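Long-range contact in isochorismatase family protein (PDB 2A67), which is of unknown function but probably acts as a hydrolase of the isochorismatase family: residues Ala6-Asp11 and Gln102-Ala107. Numbering follows the deposited sequence.
Sequences ALLLID and QTLEIA
Leu-7 and Glu-105 stand side by side on one face of the central parallel sheet, their side chains pointing the same way. From the backbone outward, Glu-105 CB passes Ala-6 O and meets Leu-7 CD1, CG lies 3.8 Å from that same CD1 methyl, and the carboxylate carbon CD is just as near to it. The chain is fully extended, with CG anti to the backbone N (chi1 -177°), which carries the acid along the leucine to partners beyond the pair: OE1 makes a salt bridge to Arg-5 and a hydrogen bond to Tyr-40, OE2 a salt bridge to Arg-36 and a hydrogen bond to Thr-132. A buried carboxylate is thus met by two arginines and two hydroxyls, which should favour its charged form. Further along this face, Leu-9 CD2 reaches Ala-107 CB at 3.8 Å.

Underneath, the backbones pair in parallel register. Ala-6 N bonds to Thr-103 O, Glu-105 N to Ala-6 O at 2.8 Å and nearly straight (174°), Leu-8 N to Glu-105 O, Ala-107 N to Leu-8 O, and Ile-10 N to Ala-107 O.

The other face is purely aliphatic here. Leu-8 CD2 faces both Ile-106 CG1, at 4.2 Å, and, more loosely, Leu-104 CD1, while Ile-10 CD1 slants across to Ile-106 CG2 at 3.6 Å.

Helix 111-125 packs on this second face, touching Ile-10 and Leu-104, whereas Arg-36 and Tyr-40 bring helix 26-42 to the glutamate side. With strands 47-52 and 128-137 as their outer neighbours, 5-10 and 103-109 form the middle pair of the alpha/beta/alpha sandwich characteristic of the isochorismatase fold.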
loop_
_atom_site.group_PDB
_atom_site.type_symbol
_atom_site.label_atom_id
_atom_site.label_comp_id
_atom_site.label_asym_id
_atom_site.label_seq_id
_atom_site.Cartn_x
_atom_site.Cartn_y
_atom_site.Cartn_z
ATOM N N ALA D 6 18.214 -1.930 8.957
ATOM C CA ALA D 6 17.470 -2.463 10.073
ATOM C C ALA D 6 16.563 -3.578 9.609
ATOM O O ALA D 6 16.108 -3.596 8.457
ATOM C CB ALA D 6 16.582 -1.358 10.743
ATOM N N LEU D 7 16.305 -4.490 10.528
ATOM C CA LEU D 7 15.308 -5.513 10.380
ATOM C C LEU D 7 14.009 -4.996 11.073
ATOM O O LEU D 7 14.012 -4.685 12.277
ATOM C CB LEU D 7 15.779 -6.760 11.089
ATOM C CG LEU D 7 15.003 -8.071 10.933
ATOM C CD1 LEU D 7 14.957 -8.532 9.442
ATOM C CD2 LEU D 7 15.647 -9.142 11.803
ATOM N N LEU D 8 12.924 -4.909 10.297
ATOM C CA LEU D 8 11.690 -4.365 10.774
ATOM C C LEU D 8 10.647 -5.494 10.837
ATOM O O LEU D 8 10.221 -6.012 9.786
ATOM C CB LEU D 8 11.242 -3.205 9.871
ATOM C CG LEU D 8 9.941 -2.455 10.302
ATOM C CD1 LEU D 8 10.217 -1.739 11.645
ATOM C CD2 LEU D 8 9.562 -1.461 9.198
ATOM N N LEU D 9 10.238 -5.865 12.064
ATOM C CA LEU D 9 9.464 -7.089 12.291
ATOM C C LEU D 9 8.075 -6.713 12.800
ATOM O O LEU D 9 7.949 -6.264 13.929
ATOM C CB LEU D 9 10.183 -8.013 13.294
ATOM C CG LEU D 9 11.623 -8.468 12.891
ATOM C CD1 LEU D 9 12.204 -9.301 13.973
ATOM C CD2 LEU D 9 11.593 -9.216 11.569
ATOM N N ILE D 10 7.063 -6.901 11.954
ATOM C CA ILE D 10 5.778 -6.251 12.139
ATOM C C ILE D 10 4.724 -7.187 12.767
ATOM O O ILE D 10 4.350 -8.245 12.226
ATOM C CB ILE D 10 5.250 -5.620 10.815
ATOM C CG1 ILE D 10 6.240 -4.585 10.261
ATOM C CG2 ILE D 10 3.787 -5.009 11.041
ATOM C CD1 ILE D 10 5.997 -4.286 8.784
ATOM N N ASP D 11 4.256 -6.767 13.931
ATOM C CA ASP D 11 3.060 -7.345 14.595
ATOM C C ASP D 11 3.122 -8.840 14.801
ATOM O O ASP D 11 2.112 -9.531 14.626
ATOM C CB ASP D 11 1.762 -7.017 13.817
ATOM C CG ASP D 11 1.406 -5.525 13.800
ATOM O OD1 ASP D 11 2.078 -4.691 14.423
ATOM O OD2 ASP D 11 0.415 -5.162 13.139
ATOM N N GLN D 102 18.783 3.605 6.315
ATOM C CA GLN D 102 18.233 3.903 5.023
ATOM C C GLN D 102 17.592 2.640 4.410
ATOM O O GLN D 102 16.787 2.732 3.498
ATOM C CB GLN D 102 19.369 4.513 4.129
ATOM C CG GLN D 102 19.184 4.449 2.590
ATOM C CD GLN D 102 17.930 5.202 2.090
ATOM O OE1 GLN D 102 17.372 4.875 1.007
ATOM N NE2 GLN D 102 17.476 6.210 2.881
ATOM N N THR D 103 17.904 1.468 4.953
ATOM C CA THR D 103 17.524 0.195 4.326
ATOM C C THR D 103 16.760 -0.583 5.337
ATOM O O THR D 103 17.217 -0.705 6.474
ATOM C CB THR D 103 18.804 -0.620 3.822
ATOM O OG1 THR D 103 19.440 0.152 2.824
ATOM C CG2 THR D 103 18.418 -1.847 3.122
ATOM N N LEU D 104 15.603 -1.118 4.922
ATOM C CA LEU D 104 14.729 -1.837 5.843
ATOM C C LEU D 104 14.524 -3.196 5.257
ATOM O O LEU D 104 14.078 -3.309 4.120
ATOM C CB LEU D 104 13.315 -1.152 5.878
ATOM C CG LEU D 104 13.328 0.262 6.446
ATOM C CD1 LEU D 104 11.928 0.915 6.316
ATOM C CD2 LEU D 104 13.821 0.178 7.936
ATOM N N GLU D 105 14.804 -4.221 6.046
ATOM C CA GLU D 105 14.411 -5.600 5.716
ATOM C C GLU D 105 13.132 -5.920 6.503
ATOM O O GLU D 105 13.151 -5.987 7.723
ATOM C CB GLU D 105 15.503 -6.627 6.091
ATOM C CG GLU D 105 15.127 -8.057 5.673
ATOM C CD GLU D 105 16.242 -9.081 5.948
ATOM O OE1 GLU D 105 17.445 -8.689 6.066
ATOM O OE2 GLU D 105 15.894 -10.277 6.000
ATOM N N ILE D 106 12.047 -6.188 5.796
ATOM C CA ILE D 106 10.719 -6.250 6.417
ATOM C C ILE D 106 10.146 -7.659 6.492
ATOM O O ILE D 106 10.230 -8.445 5.545
ATOM C CB ILE D 106 9.757 -5.292 5.651
ATOM C CG1 ILE D 106 10.256 -3.843 5.814
ATOM C CG2 ILE D 106 8.274 -5.383 6.204
ATOM C CD1 ILE D 106 9.760 -2.826 4.785
ATOM N N ALA D 107 9.508 -7.972 7.617
ATOM C CA ALA D 107 8.806 -9.245 7.801
ATOM C C ALA D 107 7.610 -8.949 8.729
ATOM O O ALA D 107 7.600 -7.913 9.417
ATOM C CB ALA D 107 9.761 -10.292 8.444
#